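Manganese-dependent ADP-ribose/CDP-alcohol diphosphatase (Danio rerio, PDB 2NXF) probably hydrolyses ADP-ribose and CDP-alcohols such as CDP-choline and CDP-glycerol, splitting the diphosphate at a dinuclear metal centre. Local coordinates at residues R48-Q53 with F296-L301; A81-D84 with D89-H92; S124-D129 with L206-A211; Y134-S137 with R143-L146; S257-I262 with L317-S322. All coordinates share one frame; numbering follows the deposited sequence. Where two conformers were deposited one is given.

The five contacts are spread over the two mixed sheets that metallophosphoesterases pack face to face between helices. Contacts 1, 2 and 5 involve the sheet holding strands 89-92, 295-301 and 317-320; contacts 3, 4 and 5 involve the one holding 124-125, 134-139, 142-146 and 258-263, so contact 5 spans both. Contact 4 touches contacts 1, 2 and 3, with centres about 18, 17 and 11 Å away, and contact 1 also touches contact 5. Along the chain, contact 1 encloses contacts 2, 3 and 4, contact 3 encloses contact 4, and contacts 1 and 5 cross. The C-terminal strands thus close a fold begun near the N-terminus, while the metal ligands lie elsewhere.

Contact 1. Residues R48-Q53 with F296-L301; sequences RRERVQ and FATAYL
Thr298, on strand 295-301, offers its hydroxyl to Glu50: OG1 donates to Glu50 OE1 at 2.6 Å, meeting the carboxylate on its syn side and 23° out of its plane. With OG1 placed anti to the carbonyl carbon (chi1 -54°), the other branch of the threonine, CG2, packs 4.0 Å from Val52 CG1. Two residues on, Tyr300 crosses the Glu50 side chain at nearly a right angle, and its OH stops 3.7 Å from Glu50 OE2, with no direct bond. Two waters bridge the pair instead: one donates to Glu50 OE2 at 2.7 Å and a second to the backbone O of Glu50 at 2.7 Å, each keeping a weak bond to Tyr300 OH in the plane of the ring. Glu50 reaches the strand with an extended chain from the C-terminal end of helix 35-49, just before Arg51, whose positive phi belongs to a Schellman motif. Arg311 of strand 305-312 completes the polar group, with a salt bridge to Glu50 OE2 and a hydrogen bond to Thr298 OG1. Replacing Glu50 by an alanine would probably cost Arg311 this counter-charge and Thr298 OG1 the acceptor for its proton. The carboxylate is therefore gripped on both oxygens, and the nearby guanidinium is likely to favour its ionised form, tying the helix end to the sheet by charge as well as packing.

Contact 2. Residues A81-D84 with D89-H92; sequences AELD and DVHH
Leu83 and Val90 make the apolar part of this contact, a methyl-to-methyl meeting of CD1 with CG1 at 4.2 Å. The side chains of both residues set out toward the opposing segment. With CG anti to the carbonyl carbon (chi1 -78°), Leu83 sends CD1 to the strand, where it meets a second partner besides Val90. That partner is aromatic: Leu83 CD1 lies 4.1 Å from His92 CE1, at the edge of the imidazole and near its plane, so the methyl abuts the rim of the ring instead of lying over a face. The two side chains run past each other in opposite directions. Polar bonds are absent between residues 81-84 and 89-92; those of His92 go elsewhere, its ND1 to Gln57 NE2, which should limit rotation of the ring, and its backbone N and O to Ser114 OG and Tyr132 OH. Leu83 also touches Leu40 of helix 35-49 and Ile61, and Val90 leans on Val55. Strand 89-92 is an outermost strand of the six-stranded sheet and runs parallel to 54-57, so helix 72-84 belongs to the beta-alpha-beta crossover joining them, packed beside helix 35-49.

Contact 3. Residues S124-D129 with L206-A211; sequences SDLIGD and LQWLDA
The short edge strand 124-125 of the seven-stranded sheet, with the Asx turn that begins at its last residue, Asp125, is held to helix 203-219 largely through Trp208, which meets Ser124 at its edge and Leu126 over a face. The indole comes off the helix with CG anti to the backbone N (chi1 167°), which carries it across to the strand. Leu126 lies over the ring system: CG sits 3.9 Å above the indole plane near its centre, and the two methyls spread over different parts of it. CD2 makes a CH-pi contact with the five-membered ring, 3.7 Å from its centroid and only 15° off the normal, while CD1 lies 3.8 Å from CE3 on the six-membered ring. At the rim, Trp208 NE1 donates to Ser124 OG at 2.9 Å, in a bond of 161° that is almost in the ring plane. This gives the indole N-H its acceptor and should keep the ring from turning under Leu126. Ser124 OG is further bonded to Glu135 OE1 on strand 134-139, so the hydroxyl links the helix, its own edge strand and the next strand of the sheet. Past the strand, the chain turns into the 3-10 segment 127-128, with Asp129 N bonded to Leu126 O. Asp125 shapes this turn: its OD1 accepts from Ile127 N at 2.9 Å through the anti lone pair.

Contact 4. Residues Y134-S137 with R143-L146; sequences YEFS and RFVL
Arg143 runs beside strand 134-139 and is touched at nearly every step. Its CB and CG pass the backbone O of Phe136, Arg143 CG lying 3.5 Å from Phe136 O. Arg143 CD comes 3.3 Å from Glu135 OE2. A bend at chi3 (-57°) turns the guanidinium back over the strand: NH1 makes a salt bridge with Glu135 OE2 at 2.7 Å, the oxygen 20° out of the guanidinium plane, while Ser137 CB lies over one face, 3.7 Å from NH2. NE pairs with Glu221. A leucine in place of Arg143 would probably leave both Glu135 and Glu221 without their shared cationic partner. On the face bearing Tyr134, Phe136, Phe144 and Leu146 the side chains are largely apolar. Phe144 CB sits over the ring of Phe136 in a CH-pi contact, 4.0 Å from its centroid, and Leu146 CD2 lies 3.6 Å from Tyr134 CE2, the two side chains pointing the same way. The Tyr134 hydroxyl bonds to His91. Paired backbone bonds join Tyr134 with Leu146 and Phe136 with Phe144, the bond from Leu146 N to Tyr134 O being 2.8 Å. Glu135 and Val145 between them form the non-hydrogen-bonded pair, the regular alternation of an antiparallel beta hairpin.

Contact 5. Residues S257-I262 with L317-S322; sequences SVLCFI and LTITYS
Leu259 holds CG anti to the backbone N (chi1 175°), and Tyr321 turns CG anti to its carbonyl carbon (chi1 -61°); together these bring a methyl of the leucine against the ring. CD1 of Leu259 lies 3.6 Å from Tyr321 CD2 and equally near CE2, with CD2 of the leucine 3.9 Å from CE2. The approach to the ring is oblique. The same CD1 has a second neighbour, Ile319 CG2, at 3.8 Å, so one methyl touches both the isoleucine branch and the tyrosine ring. Ile319 turns its CD1 to Cys260, the residue after Leu259, meeting CB at 4.0 Å. Strand 258-263 belongs to the seven-stranded sheet and strand 317-320 to the edge of the six-stranded one, so the packing joins the two sheets near the C-terminus. Ile319 also rests on Gln279 of strand 279-282, and the Tyr321 hydroxyl bonds to the backbone O of Tyr302, which should help fix the ring's position. Between residues 257-262 and 317-322 themselves there is no hydrogen bond or ion pair: the union depends on apolar fit and the burial of Leu259, Cys260 and Ile319.

Contact 1. Residues R48-Q53 with F296-L301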
# COMPACT_ATOMS: atom_id res chain seq x y z
N ARG A 48 -15.01 -14.71 -0.33
CA ARG A 48 -15.34 -16.05 -0.82
C ARG A 48 -16.76 -16.10 -1.36
O ARG A 48 -17.00 -16.62 -2.45
CB ARG A 48 -15.15 -17.10 0.28
CG ARG A 48 -13.69 -17.42 0.57
CD ARG A 48 -13.54 -18.43 1.72
NE ARG A 48 -14.24 -19.69 1.49
CZ ARG A 48 -13.86 -20.64 0.63
NH1 ARG A 48 -12.77 -20.49 -0.12
NH2 ARG A 48 -14.58 -21.75 0.51
N ARG A 49 -17.71 -15.53 -0.61
CA ARG A 49 -19.12 -15.51 -1.04
C ARG A 49 -19.29 -14.75 -2.36
O ARG A 49 -20.11 -15.12 -3.22
CB ARG A 49 -19.99 -14.83 0.03
CG ARG A 49 -20.36 -15.69 1.22
CD ARG A 49 -21.41 -14.96 2.05
NE ARG A 49 -21.50 -15.50 3.41
CZ ARG A 49 -20.94 -14.94 4.48
NH1 ARG A 49 -20.25 -13.81 4.39
NH2 ARG A 49 -21.08 -15.52 5.67
N GLU A 50 -18.50 -13.69 -2.49
CA GLU A 50 -18.51 -12.82 -3.66
C GLU A 50 -17.85 -13.46 -4.89
O GLU A 50 -17.93 -12.92 -5.99
CB GLU A 50 -17.79 -11.49 -3.30
CG GLU A 50 -18.70 -10.61 -2.43
CD GLU A 50 -18.01 -9.38 -1.84
OE1 GLU A 50 -16.78 -9.34 -1.77
OE2 GLU A 50 -18.74 -8.48 -1.36
N ARG A 51 -17.16 -14.60 -4.68
CA ARG A 51 -16.35 -15.25 -5.74
C ARG A 51 -15.33 -14.22 -6.37
O ARG A 51 -15.21 -14.10 -7.60
CB ARG A 51 -17.27 -15.97 -6.78
CG ARG A 51 -18.25 -16.97 -6.14
CD ARG A 51 -18.94 -17.86 -7.18
NE ARG A 51 -19.77 -18.88 -6.54
CZ ARG A 51 -20.27 -19.93 -7.18
NH1 ARG A 51 -21.02 -20.81 -6.50
NH2 ARG A 51 -20.05 -20.11 -8.48
N VAL A 52 -14.60 -13.49 -5.51
CA VAL A 52 -13.59 -12.50 -6.02
C VAL A 52 -12.50 -13.21 -6.83
O VAL A 52 -12.18 -14.37 -6.54
CB VAL A 52 -12.93 -11.59 -4.93
CG1 VAL A 52 -13.99 -10.88 -4.08
CG2 VAL A 52 -11.96 -12.40 -4.06
N GLN A 53 -11.92 -12.53 -7.81
CA GLN A 53 -10.93 -13.15 -8.68
C GLN A 53 -9.50 -13.02 -8.15
O GLN A 53 -8.62 -13.77 -8.57
CB GLN A 53 -11.06 -12.61 -10.10
CG GLN A 53 -12.30 -13.14 -10.81
CD GLN A 53 -12.76 -12.25 -11.94
OE1 GLN A 53 -13.45 -11.26 -11.72
NE2 GLN A 53 -12.40 -12.63 -13.17
N PHE A 296 -12.64 -2.97 5.09
CA PHE A 296 -12.15 -3.60 3.88
C PHE A 296 -13.12 -3.26 2.77
O PHE A 296 -14.14 -2.60 2.99
CB PHE A 296 -11.98 -5.14 4.05
CG PHE A 296 -13.27 -5.92 3.98
CD1 PHE A 296 -13.63 -6.61 2.81
CD2 PHE A 296 -14.13 -5.98 5.08
CE1 PHE A 296 -14.85 -7.34 2.75
CE2 PHE A 296 -15.33 -6.72 5.03
CZ PHE A 296 -15.69 -7.39 3.86
N ALA A 297 -12.79 -3.68 1.56
CA ALA A 297 -13.69 -3.42 0.45
C ALA A 297 -13.63 -4.53 -0.60
O ALA A 297 -12.72 -5.39 -0.58
CB ALA A 297 -13.33 -2.07 -0.19
N THR A 298 -14.56 -4.47 -1.53
CA THR A 298 -14.51 -5.25 -2.76
C THR A 298 -14.72 -4.27 -3.90
O THR A 298 -15.63 -3.44 -3.85
CB THR A 298 -15.61 -6.32 -2.79
OG1 THR A 298 -15.51 -7.13 -1.60
CG2 THR A 298 -15.45 -7.21 -4.03
N ALA A 299 -13.89 -4.38 -4.93
CA ALA A 299 -13.99 -3.50 -6.07
C ALA A 299 -14.48 -4.27 -7.28
O ALA A 299 -14.07 -5.42 -7.51
CB ALA A 299 -12.64 -2.84 -6.37
N TYR A 300 -15.36 -3.62 -8.02
CA TYR A 300 -15.96 -4.18 -9.22
C TYR A 300 -15.60 -3.28 -10.40
O TYR A 300 -15.97 -2.11 -10.42
CB TYR A 300 -17.48 -4.25 -9.05
CG TYR A 300 -17.93 -5.17 -7.93
CD1 TYR A 300 -18.32 -6.48 -8.22
CD2 TYR A 300 -17.95 -4.74 -6.61
CE1 TYR A 300 -18.73 -7.34 -7.21
CE2 TYR A 300 -18.37 -5.61 -5.58
CZ TYR A 300 -18.75 -6.91 -5.91
OH TYR A 300 -19.17 -7.79 -4.93
N LEU A 301 -14.89 -3.83 -11.39
CA LEU A 301 -14.55 -3.12 -12.60
C LEU A 301 -15.56 -3.49 -13.68
O LEU A 301 -15.65 -4.65 -14.08
CB LEU A 301 -13.13 -3.49 -13.06
CG LEU A 301 -12.00 -3.06 -12.11
CD1 LEU A 301 -10.68 -3.71 -12.54
CD2 LEU A 301 -11.87 -1.53 -12.06
O HOH W 1 -19.31 -10.73 -6.61
O HOH W 2 -19.53 -6.00 -2.10

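Contact 2. Residues A81-D84 with D89-H92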
# COMPACT_ATOMS: atom_id res chain seq x y z
N ALA A 81 -2.34 -17.94 6.72
CA ALA A 81 -3.35 -18.98 6.88
C ALA A 81 -4.76 -18.43 6.67
O ALA A 81 -5.60 -19.12 6.08
CB ALA A 81 -3.22 -19.65 8.23
N GLU A 82 -5.02 -17.22 7.15
CA GLU A 82 -6.34 -16.59 6.93
C GLU A 82 -6.55 -16.27 5.45
O GLU A 82 -7.62 -16.54 4.92
CB GLU A 82 -6.54 -15.33 7.77
CG GLU A 82 -6.44 -15.57 9.29
CD GLU A 82 -7.52 -16.49 9.83
OE1 GLU A 82 -8.58 -16.63 9.19
OE2 GLU A 82 -7.29 -17.08 10.92
N LEU A 83 -5.53 -15.72 4.81
CA LEU A 83 -5.63 -15.37 3.38
C LEU A 83 -5.72 -16.58 2.46
O LEU A 83 -6.43 -16.55 1.46
CB LEU A 83 -4.49 -14.44 2.96
CG LEU A 83 -4.69 -12.99 3.38
CD1 LEU A 83 -3.37 -12.24 3.23
CD2 LEU A 83 -5.79 -12.27 2.58
N ASP A 84 -5.01 -17.66 2.80
CA ASP A 84 -5.04 -18.87 1.97
C ASP A 84 -6.43 -19.48 1.85
O ASP A 84 -6.75 -20.14 0.85
CB ASP A 84 -4.06 -19.91 2.51
CG ASP A 84 -2.62 -19.58 2.20
OD1 ASP A 84 -2.35 -18.72 1.33
OD2 ASP A 84 -1.73 -20.19 2.83
N ASP A 89 -5.59 -15.84 -5.93
CA ASP A 89 -4.33 -15.10 -5.87
C ASP A 89 -4.48 -13.90 -4.95
O ASP A 89 -5.45 -13.15 -5.05
CB ASP A 89 -3.95 -14.57 -7.26
CG ASP A 89 -3.46 -15.65 -8.21
OD1 ASP A 89 -3.19 -16.79 -7.77
OD2 ASP A 89 -3.34 -15.33 -9.42
N VAL A 90 -3.48 -13.70 -4.08
CA VAL A 90 -3.41 -12.50 -3.26
C VAL A 90 -2.14 -11.74 -3.66
O VAL A 90 -1.05 -12.33 -3.80
CB VAL A 90 -3.37 -12.83 -1.75
CG1 VAL A 90 -3.31 -11.55 -0.92
CG2 VAL A 90 -4.62 -13.65 -1.36
N HIS A 91 -2.29 -10.44 -3.88
CA HIS A 91 -1.17 -9.59 -4.26
C HIS A 91 -0.78 -8.76 -3.06
O HIS A 91 -1.64 -8.13 -2.42
CB HIS A 91 -1.54 -8.72 -5.46
CG HIS A 91 -1.78 -9.53 -6.69
ND1 HIS A 91 -0.76 -9.95 -7.52
CD2 HIS A 91 -2.92 -10.09 -7.17
CE1 HIS A 91 -1.26 -10.70 -8.48
NE2 HIS A 91 -2.57 -10.79 -8.30
N HIS A 92 0.50 -8.81 -2.72
CA HIS A 92 1.01 -8.22 -1.48
C HIS A 92 1.87 -7.01 -1.80
O HIS A 92 2.88 -7.13 -2.51
CB HIS A 92 1.87 -9.23 -0.72
CG HIS A 92 1.15 -10.51 -0.41
ND1 HIS A 92 0.19 -10.62 0.57
CD2 HIS A 92 1.27 -11.74 -0.96
CE1 HIS A 92 -0.26 -11.86 0.61
NE2 HIS A 92 0.37 -12.56 -0.32

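Contact 3. Residues S124-D129 with L206-A211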
# COMPACT_ATOMS: atom_id res chain seq x y z
N SER A 124 5.48 -7.27 -16.50
CA SER A 124 6.91 -7.03 -16.30
C SER A 124 7.10 -6.79 -14.80
O SER A 124 6.13 -6.55 -14.06
CB SER A 124 7.38 -5.80 -17.09
OG SER A 124 6.80 -4.59 -16.60
N ASP A 125 8.34 -6.85 -14.35
CA ASP A 125 8.62 -6.55 -12.96
C ASP A 125 10.03 -6.00 -12.82
O ASP A 125 10.84 -6.13 -13.75
CB ASP A 125 8.41 -7.80 -12.07
CG ASP A 125 9.44 -8.89 -12.32
OD1 ASP A 125 10.63 -8.69 -12.00
OD2 ASP A 125 9.08 -9.96 -12.85
N LEU A 126 10.32 -5.44 -11.66
CA LEU A 126 11.64 -4.86 -11.40
C LEU A 126 12.46 -5.66 -10.39
O LEU A 126 13.44 -5.15 -9.83
CB LEU A 126 11.47 -3.43 -10.91
CG LEU A 126 10.74 -2.50 -11.88
CD1 LEU A 126 10.75 -1.09 -11.33
CD2 LEU A 126 11.38 -2.52 -13.26
N ILE A 127 12.07 -6.91 -10.15
CA ILE A 127 12.75 -7.75 -9.14
C ILE A 127 14.24 -7.90 -9.46
O ILE A 127 15.09 -7.87 -8.56
CB ILE A 127 12.11 -9.17 -9.03
CG1 ILE A 127 10.62 -9.10 -8.66
CG2 ILE A 127 12.85 -10.04 -8.01
CD1 ILE A 127 10.33 -8.32 -7.48
N GLY A 128 14.56 -8.04 -10.75
CA GLY A 128 15.95 -8.21 -11.19
C GLY A 128 16.80 -6.98 -10.91
O GLY A 128 18.04 -7.05 -10.89
N ASP A 129 16.11 -5.86 -10.71
CA ASP A 129 16.70 -4.57 -10.39
C ASP A 129 16.64 -4.25 -8.89
O ASP A 129 16.90 -3.12 -8.48
CB ASP A 129 15.97 -3.48 -11.18
CG ASP A 129 15.94 -3.77 -12.68
OD1 ASP A 129 17.04 -3.82 -13.27
OD2 ASP A 129 14.85 -3.99 -13.24
N LEU A 206 10.29 5.15 -11.35
CA LEU A 206 9.37 6.11 -11.99
C LEU A 206 9.40 6.03 -13.51
O LEU A 206 8.37 6.20 -14.17
CB LEU A 206 9.68 7.55 -11.56
CG LEU A 206 9.43 7.81 -10.07
CD1 LEU A 206 10.16 9.13 -9.68
CD2 LEU A 206 7.96 7.90 -9.76
N GLN A 207 10.60 5.81 -14.06
CA GLN A 207 10.76 5.68 -15.51
C GLN A 207 9.99 4.46 -16.01
O GLN A 207 9.34 4.50 -17.06
CB GLN A 207 12.24 5.63 -15.89
CG GLN A 207 12.90 7.01 -15.79
CD GLN A 207 14.39 7.04 -16.11
OE1 GLN A 207 15.10 6.04 -15.95
NE2 GLN A 207 14.88 8.20 -16.55
N TRP A 208 10.03 3.37 -15.24
CA TRP A 208 9.27 2.18 -15.59
C TRP A 208 7.75 2.40 -15.48
O TRP A 208 7.00 2.05 -16.40
CB TRP A 208 9.73 1.00 -14.72
CG TRP A 208 8.85 -0.23 -14.72
CD1 TRP A 208 8.88 -1.28 -15.62
CD2 TRP A 208 7.87 -0.58 -13.74
NE1 TRP A 208 7.95 -2.24 -15.26
CE2 TRP A 208 7.32 -1.83 -14.11
CE3 TRP A 208 7.40 0.06 -12.58
CZ2 TRP A 208 6.32 -2.45 -13.37
CZ3 TRP A 208 6.39 -0.57 -11.83
CH2 TRP A 208 5.87 -1.81 -12.23
N LEU A 209 7.31 3.00 -14.39
CA LEU A 209 5.88 3.33 -14.24
C LEU A 209 5.43 4.20 -15.43
O LEU A 209 4.40 3.94 -16.07
CB LEU A 209 5.68 4.12 -12.94
CG LEU A 209 4.25 4.67 -12.78
CD1 LEU A 209 3.20 3.55 -12.77
CD2 LEU A 209 4.21 5.50 -11.46
N ASP A 210 6.21 5.23 -15.74
CA ASP A 210 5.87 6.12 -16.86
C ASP A 210 5.76 5.35 -18.19
O ASP A 210 4.86 5.61 -18.99
CB ASP A 210 6.91 7.24 -16.97
CG ASP A 210 6.54 8.25 -18.02
OD1 ASP A 210 5.48 8.91 -17.88
OD2 ASP A 210 7.27 8.35 -19.01
N ALA A 211 6.66 4.39 -18.40
CA ALA A 211 6.64 3.55 -19.62
C ALA A 211 5.41 2.66 -19.66
O ALA A 211 4.75 2.56 -20.71
CB ALA A 211 7.91 2.70 -19.69

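Contact 4. Residues Y134-S137 with R143-L146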
# COMPACT_ATOMS: atom_id res chain seq x y z
N TYR A 134 5.76 -4.55 -9.83
CA TYR A 134 5.38 -5.37 -10.97
C TYR A 134 4.05 -4.96 -11.51
O TYR A 134 3.32 -4.22 -10.86
CB TYR A 134 5.39 -6.86 -10.62
CG TYR A 134 4.37 -7.34 -9.59
CD1 TYR A 134 3.18 -7.97 -10.01
CD2 TYR A 134 4.61 -7.23 -8.21
CE1 TYR A 134 2.26 -8.47 -9.10
CE2 TYR A 134 3.67 -7.74 -7.28
CZ TYR A 134 2.50 -8.35 -7.74
OH TYR A 134 1.58 -8.87 -6.84
N GLU A 135 3.76 -5.40 -12.74
CA GLU A 135 2.51 -5.05 -13.38
C GLU A 135 2.01 -6.25 -14.17
O GLU A 135 2.81 -7.06 -14.65
CB GLU A 135 2.67 -3.81 -14.28
CG GLU A 135 3.82 -3.89 -15.30
CD GLU A 135 3.41 -4.36 -16.68
OE1 GLU A 135 4.31 -4.45 -17.57
OE2 GLU A 135 2.20 -4.67 -16.89
N PHE A 136 0.69 -6.36 -14.27
CA PHE A 136 0.06 -7.45 -15.01
C PHE A 136 -1.33 -7.04 -15.42
O PHE A 136 -1.91 -6.09 -14.83
CB PHE A 136 0.02 -8.71 -14.14
CG PHE A 136 -0.84 -8.58 -12.90
CD1 PHE A 136 -2.12 -9.12 -12.86
CD2 PHE A 136 -0.34 -7.94 -11.76
CE1 PHE A 136 -2.90 -9.00 -11.71
CE2 PHE A 136 -1.12 -7.82 -10.61
CZ PHE A 136 -2.40 -8.34 -10.60
N SER A 137 -1.90 -7.76 -16.39
CA SER A 137 -3.27 -7.52 -16.76
C SER A 137 -4.16 -8.65 -16.24
O SER A 137 -4.05 -9.77 -16.72
CB SER A 137 -3.39 -7.39 -18.28
OG SER A 137 -4.76 -7.25 -18.63
N ARG A 143 -5.17 -3.01 -16.24
CA ARG A 143 -3.80 -3.31 -15.85
C ARG A 143 -3.62 -2.92 -14.40
O ARG A 143 -4.12 -1.88 -13.99
CB ARG A 143 -2.80 -2.58 -16.74
CG ARG A 143 -1.35 -3.09 -16.47
CD ARG A 143 -0.44 -2.85 -17.63
NE ARG A 143 -0.97 -3.48 -18.83
CZ ARG A 143 -0.67 -4.72 -19.23
NH1 ARG A 143 0.19 -5.47 -18.53
NH2 ARG A 143 -1.21 -5.19 -20.32
N PHE A 144 -2.97 -3.79 -13.62
CA PHE A 144 -2.61 -3.50 -12.22
C PHE A 144 -1.12 -3.25 -12.15
O PHE A 144 -0.33 -3.96 -12.78
CB PHE A 144 -2.89 -4.72 -11.32
CG PHE A 144 -4.34 -4.89 -10.91
CD1 PHE A 144 -5.37 -4.26 -11.60
CD2 PHE A 144 -4.67 -5.72 -9.84
CE1 PHE A 144 -6.72 -4.45 -11.19
CE2 PHE A 144 -6.00 -5.91 -9.44
CZ PHE A 144 -7.01 -5.27 -10.10
N VAL A 145 -0.74 -2.26 -11.34
CA VAL A 145 0.67 -1.95 -11.13
C VAL A 145 0.86 -1.87 -9.62
O VAL A 145 0.13 -1.14 -8.94
CB VAL A 145 1.06 -0.58 -11.76
CG1 VAL A 145 2.54 -0.26 -11.50
CG2 VAL A 145 0.77 -0.57 -13.28
N LEU A 146 1.81 -2.63 -9.08
CA LEU A 146 2.14 -2.56 -7.66
C LEU A 146 3.49 -1.89 -7.56
O LEU A 146 4.44 -2.34 -8.23
CB LEU A 146 2.24 -3.97 -7.03
CG LEU A 146 0.96 -4.54 -6.40
CD1 LEU A 146 0.00 -4.94 -7.51
CD2 LEU A 146 1.29 -5.74 -5.48

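Contact 5. Residues S257-I262 with L317-S322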
# COMPACT_ATOMS: atom_id res chain seq x y z
N SER A 257 -4.63 6.95 -19.03
CA SER A 257 -4.93 5.56 -18.66
C SER A 257 -5.07 5.34 -17.15
O SER A 257 -5.62 4.32 -16.73
CB SER A 257 -3.87 4.60 -19.20
OG SER A 257 -2.59 4.95 -18.72
N VAL A 258 -4.58 6.27 -16.34
CA VAL A 258 -4.66 6.11 -14.89
C VAL A 258 -6.13 6.19 -14.44
O VAL A 258 -6.82 7.19 -14.69
CB VAL A 258 -3.84 7.18 -14.16
CG1 VAL A 258 -3.99 7.03 -12.64
CG2 VAL A 258 -2.36 7.14 -14.62
N LEU A 259 -6.59 5.13 -13.78
CA LEU A 259 -7.94 5.09 -13.25
C LEU A 259 -7.90 5.53 -11.80
O LEU A 259 -8.59 6.47 -11.41
CB LEU A 259 -8.55 3.69 -13.41
CG LEU A 259 -9.94 3.47 -12.79
CD1 LEU A 259 -11.01 4.41 -13.38
CD2 LEU A 259 -10.33 2.00 -12.92
N CYS A 260 -7.06 4.86 -11.01
CA CYS A 260 -6.98 5.20 -9.60
C CYS A 260 -5.62 4.83 -9.02
O CYS A 260 -4.90 3.99 -9.58
CB CYS A 260 -8.09 4.52 -8.82
SG CYS A 260 -8.10 2.72 -8.95
N PHE A 261 -5.30 5.47 -7.91
CA PHE A 261 -4.09 5.22 -7.17
C PHE A 261 -4.55 4.86 -5.77
O PHE A 261 -5.21 5.65 -5.10
CB PHE A 261 -3.24 6.48 -7.16
CG PHE A 261 -1.88 6.28 -6.56
CD1 PHE A 261 -0.77 6.04 -7.37
CD2 PHE A 261 -1.72 6.29 -5.17
CE1 PHE A 261 0.50 5.83 -6.80
CE2 PHE A 261 -0.46 6.10 -4.59
CZ PHE A 261 0.65 5.86 -5.41
N ILE A 262 -4.25 3.63 -5.35
CA ILE A 262 -4.81 3.09 -4.09
C ILE A 262 -3.67 2.83 -3.13
O ILE A 262 -2.67 2.19 -3.49
CB ILE A 262 -5.62 1.78 -4.37
CG1 ILE A 262 -6.83 2.09 -5.26
CG2 ILE A 262 -6.11 1.15 -3.07
CD1 ILE A 262 -7.53 0.84 -5.84
N LEU A 317 -17.53 3.94 -3.11
CA LEU A 317 -17.08 4.93 -4.07
C LEU A 317 -17.35 4.41 -5.46
O LEU A 317 -17.16 3.21 -5.71
CB LEU A 317 -15.57 5.16 -3.88
CG LEU A 317 -14.84 6.30 -4.57
CD1 LEU A 317 -15.54 7.64 -4.42
CD2 LEU A 317 -13.45 6.35 -3.95
N THR A 318 -17.77 5.29 -6.35
CA THR A 318 -17.92 4.94 -7.76
C THR A 318 -17.05 5.89 -8.59
O THR A 318 -17.09 7.11 -8.40
CB THR A 318 -19.41 4.99 -8.22
OG1 THR A 318 -20.17 4.05 -7.45
CG2 THR A 318 -19.54 4.64 -9.72
N ILE A 319 -16.26 5.33 -9.50
CA ILE A 319 -15.52 6.14 -10.47
C ILE A 319 -16.12 5.90 -11.85
O ILE A 319 -16.08 4.79 -12.35
CB ILE A 319 -14.02 5.78 -10.55
CG1 ILE A 319 -13.38 5.67 -9.16
CG2 ILE A 319 -13.29 6.79 -11.49
CD1 ILE A 319 -12.07 4.87 -9.19
N THR A 320 -16.68 6.94 -12.44
CA THR A 320 -17.18 6.86 -13.81
C THR A 320 -15.99 7.11 -14.75
O THR A 320 -15.18 8.02 -14.51
CB THR A 320 -18.33 7.85 -14.04
OG1 THR A 320 -19.32 7.66 -13.01
CG2 THR A 320 -18.96 7.62 -15.40
N TYR A 321 -15.83 6.27 -15.77
CA TYR A 321 -14.64 6.36 -16.61
C TYR A 321 -14.70 7.57 -17.53
O TYR A 321 -15.76 7.93 -18.01
CB TYR A 321 -14.46 5.11 -17.47
CG TYR A 321 -14.28 3.79 -16.75
CD1 TYR A 321 -14.51 2.59 -17.44
CD2 TYR A 321 -13.89 3.71 -15.42
CE1 TYR A 321 -14.36 1.37 -16.84
CE2 TYR A 321 -13.73 2.48 -14.79
CZ TYR A 321 -13.98 1.31 -15.51
OH TYR A 321 -13.85 0.08 -14.93
N SER A 322 -13.53 8.18 -17.77
CA SER A 322 -13.41 9.30 -18.71
C SER A 322 -13.50 8.75 -20.12
O SER A 322 -13.06 7.63 -20.36
CB SER A 322 -12.05 9.98 -18.53
OG SER A 322 -10.99 9.09 -18.87
OXT SER A 322 -13.98 9.43 -21.04